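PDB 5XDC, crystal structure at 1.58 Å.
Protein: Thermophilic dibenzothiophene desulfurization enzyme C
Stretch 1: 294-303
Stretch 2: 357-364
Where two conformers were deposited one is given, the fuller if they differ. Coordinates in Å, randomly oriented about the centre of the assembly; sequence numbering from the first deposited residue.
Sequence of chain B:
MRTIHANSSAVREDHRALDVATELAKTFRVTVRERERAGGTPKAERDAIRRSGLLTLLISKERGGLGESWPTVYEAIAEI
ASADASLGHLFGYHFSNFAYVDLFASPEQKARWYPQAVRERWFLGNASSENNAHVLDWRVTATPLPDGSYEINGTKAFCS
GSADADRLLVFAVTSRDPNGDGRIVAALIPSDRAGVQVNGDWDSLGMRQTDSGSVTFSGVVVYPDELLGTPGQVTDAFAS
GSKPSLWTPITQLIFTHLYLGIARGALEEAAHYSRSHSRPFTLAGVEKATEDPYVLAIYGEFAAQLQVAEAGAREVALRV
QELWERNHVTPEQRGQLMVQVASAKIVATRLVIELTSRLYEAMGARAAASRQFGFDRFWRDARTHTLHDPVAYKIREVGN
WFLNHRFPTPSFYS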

# COMPACT_ATOMS: atom_id res chain seq x y z
N TYR B 294 1.54 11.81 -13.51
CA TYR B 294 1.67 11.34 -12.14
C TYR B 294 0.85 12.21 -11.19
O TYR B 294 0.27 11.69 -10.23
CB TYR B 294 3.16 11.29 -11.78
CG TYR B 294 3.95 10.46 -12.79
CD1 TYR B 294 3.57 9.16 -13.10
CD2 TYR B 294 5.03 11.00 -13.48
CE1 TYR B 294 4.26 8.40 -14.03
CE2 TYR B 294 5.74 10.25 -14.42
CZ TYR B 294 5.35 8.95 -14.69
OH TYR B 294 6.03 8.19 -15.61
N VAL B 295 0.74 13.52 -11.47
CA VAL B 295 -0.20 14.38 -10.75
C VAL B 295 -1.62 13.87 -10.95
O VAL B 295 -2.40 13.74 -10.00
CB VAL B 295 -0.06 15.84 -11.22
CG1 VAL B 295 -1.16 16.72 -10.61
CG2 VAL B 295 1.31 16.38 -10.87
N LEU B 296 -1.99 13.60 -12.21
CA LEU B 296 -3.33 13.12 -12.50
C LEU B 296 -3.62 11.80 -11.80
O LEU B 296 -4.74 11.57 -11.33
CB LEU B 296 -3.51 12.99 -14.01
CG LEU B 296 -3.68 14.33 -14.73
CD1 LEU B 296 -3.64 14.16 -16.23
CD2 LEU B 296 -4.98 14.99 -14.31
N ALA B 297 -2.62 10.92 -11.72
CA ALA B 297 -2.81 9.63 -11.08
C ALA B 297 -3.09 9.77 -9.59
O ALA B 297 -3.90 9.03 -9.02
CB ALA B 297 -1.59 8.74 -11.33
N ILE B 298 -2.43 10.72 -8.94
CA ILE B 298 -2.68 10.94 -7.51
C ILE B 298 -4.11 11.41 -7.31
O ILE B 298 -4.84 10.87 -6.47
CB ILE B 298 -1.66 11.92 -6.92
CG1 ILE B 298 -0.30 11.25 -6.82
CG2 ILE B 298 -2.12 12.42 -5.54
CD1 ILE B 298 0.83 12.22 -6.53
N TYR B 299 -4.53 12.43 -8.06
CA TYR B 299 -5.91 12.90 -7.93
C TYR B 299 -6.90 11.80 -8.27
O TYR B 299 -7.92 11.65 -7.59
CB TYR B 299 -6.15 14.13 -8.80
CG TYR B 299 -5.59 15.38 -8.15
CD1 TYR B 299 -6.23 15.96 -7.06
CD2 TYR B 299 -4.43 15.98 -8.62
CE1 TYR B 299 -5.72 17.09 -6.45
CE2 TYR B 299 -3.92 17.10 -8.00
CZ TYR B 299 -4.58 17.65 -6.93
OH TYR B 299 -4.09 18.77 -6.30
N GLY B 300 -6.61 11.00 -9.29
CA GLY B 300 -7.55 9.97 -9.69
C GLY B 300 -7.69 8.87 -8.66
O GLY B 300 -8.80 8.44 -8.34
N GLU B 301 -6.56 8.41 -8.12
CA GLU B 301 -6.60 7.35 -7.12
C GLU B 301 -7.44 7.77 -5.92
O GLU B 301 -8.31 7.03 -5.46
CB GLU B 301 -5.19 6.98 -6.67
N PHE B 302 -7.17 8.96 -5.39
CA PHE B 302 -7.85 9.40 -4.18
C PHE B 302 -9.29 9.82 -4.45
O PHE B 302 -10.18 9.52 -3.65
CB PHE B 302 -7.06 10.51 -3.51
CG PHE B 302 -5.80 10.04 -2.88
CD1 PHE B 302 -5.82 8.99 -1.99
CD2 PHE B 302 -4.58 10.63 -3.18
CE1 PHE B 302 -4.66 8.54 -1.40
CE2 PHE B 302 -3.42 10.18 -2.58
CZ PHE B 302 -3.46 9.13 -1.71
N ALA B 303 -9.56 10.49 -5.57
CA ALA B 303 -10.94 10.84 -5.90
C ALA B 303 -11.80 9.59 -6.09
O ALA B 303 -12.96 9.55 -5.66
CB ALA B 303 -10.98 11.72 -7.15
N SER B 357 -1.65 13.48 3.43
CA SER B 357 -0.19 13.50 3.37
C SER B 357 0.30 13.44 1.93
O SER B 357 1.15 14.24 1.52
CB SER B 357 0.38 12.34 4.17
OG SER B 357 1.78 12.28 4.02
N ARG B 358 -0.23 12.51 1.13
CA ARG B 358 0.33 12.26 -0.19
C ARG B 358 -0.04 13.32 -1.21
O ARG B 358 0.65 13.44 -2.23
CB ARG B 358 -0.12 10.89 -0.69
CG ARG B 358 0.57 9.74 0.05
CD ARG B 358 -0.02 8.41 -0.36
NE ARG B 358 0.39 7.33 0.54
CZ ARG B 358 -0.13 6.11 0.53
NH1 ARG B 358 -1.09 5.80 -0.33
NH2 ARG B 358 0.32 5.20 1.38
N LEU B 359 -1.10 14.10 -0.99
CA LEU B 359 -1.46 15.13 -1.95
C LEU B 359 -0.35 16.17 -2.11
O LEU B 359 -0.29 16.83 -3.15
CB LEU B 359 -2.78 15.81 -1.57
CG LEU B 359 -4.04 15.03 -1.97
CD1 LEU B 359 -5.28 15.65 -1.34
CD2 LEU B 359 -4.17 14.99 -3.47
N TYR B 360 0.53 16.32 -1.12
CA TYR B 360 1.67 17.23 -1.31
C TYR B 360 2.49 16.82 -2.53
O TYR B 360 3.04 17.67 -3.24
CB TYR B 360 2.57 17.25 -0.07
CG TYR B 360 2.11 18.19 1.03
CD1 TYR B 360 2.47 19.53 1.00
CD2 TYR B 360 1.33 17.74 2.09
CE1 TYR B 360 2.06 20.40 2.00
CE2 TYR B 360 0.92 18.62 3.09
CZ TYR B 360 1.29 19.94 3.03
OH TYR B 360 0.88 20.82 4.01
N GLU B 361 2.58 15.51 -2.78
CA GLU B 361 3.37 15.02 -3.91
C GLU B 361 2.81 15.53 -5.23
O GLU B 361 3.56 15.76 -6.18
CB GLU B 361 3.40 13.50 -3.87
CG GLU B 361 4.38 12.85 -4.82
CD GLU B 361 4.49 11.34 -4.61
OE1 GLU B 361 4.25 10.60 -5.58
OE2 GLU B 361 4.83 10.90 -3.49
N ALA B 362 1.49 15.74 -5.30
CA ALA B 362 0.87 16.28 -6.49
C ALA B 362 1.04 17.79 -6.60
O ALA B 362 1.09 18.33 -7.71
CB ALA B 362 -0.62 15.93 -6.52
N MET B 363 1.12 18.49 -5.46
CA MET B 363 1.16 19.95 -5.45
C MET B 363 2.56 20.51 -5.63
O MET B 363 2.71 21.57 -6.24
CB MET B 363 0.56 20.47 -4.13
CG MET B 363 -0.93 20.25 -4.01
SD MET B 363 -1.66 21.05 -2.57
CE MET B 363 -1.05 19.95 -1.31
N GLY B 364 3.58 19.83 -5.10
CA GLY B 364 4.96 20.23 -5.26
C GLY B 364 5.51 20.99 -4.06
O GLY B 364 4.81 21.30 -3.09

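Helices that pack closely usually do so because one of them offers a small residue where the other offers a large one, and this pair from a thermophilic desulfurization enzyme illustrates the rule. The two helices run in roughly opposite directions, with 150° between their N-to-C axes and a closest approach of 9.0 Å. The backbones come nearest at Val295 and Ala362, whose CA atoms lie 4.8 Å apart. No hydrogen bond crosses the interface; its 417 Å² of buried surface is a matter of fit.

The hollow is Ala362. Its CB points toward the first helix, and because the side chain ends there, three larger residues can gather around it. Ile298 CG2 lies 3.9 Å from Ala362 CB, Val295 CG1 4.2 Å, and Tyr299 CE2 3.8 Å. Small as it is, Ala362 has 70 Å² covered by the other stretch, nearly as much as the 71 Å² of Ile298, the main bump on the facing helix. Val295 also reaches the backbone, its CG2 standing 3.7 Å from Ala362 O.

The CA-to-CB bond of Ile298 points toward the second helix, and the two ends of its branched side chain, CG2 and CD1, both make contact there. Ile298 CD1 comes within 3.8 Å of Ala362 N and 3.9 Å of Glu361 OE1, a van der Waals approach to a carboxylate whose oxygens find hydrogen bonds elsewhere in the structure. Ile298 CG2, besides meeting the alanine, touches Leu359 CD2 at 3.9 Å.

Leu359 is the answering bump. Its CA-to-CB bond is directed sideways, but the end of the chain comes nearer, bringing CD2 among Ile298, Tyr299 and Phe302. Tyr299 CE1 is 4.0 Å from Leu359 CD2, and the more distant Phe302 CD2 is 4.4 Å from the same methyl. Tyr299 likewise starts sideways and turns its ring inward, so that the ring bridges Leu359 and Ala362, one turn of helix apart.

At the other end of the contact, Phe302 and Arg358 point toward each other's helices. Arg358 CD meets the edge of the phenyl ring, 3.8 Å from Phe302 CZ, so the methylene part of a charged residue supplies apolar surface.

The backbone bonding of the two helices differs. The first helix keeps regular i-to-i+4 bonds, such as Tyr299 N to Val295 O at 3.2 Å. The second is kinked around Tyr360 and Glu361 and includes tighter links, among them Ala362 N to Leu359 O at 3.0 Å. It gives way at Gly364, whose positive phi suits glycine.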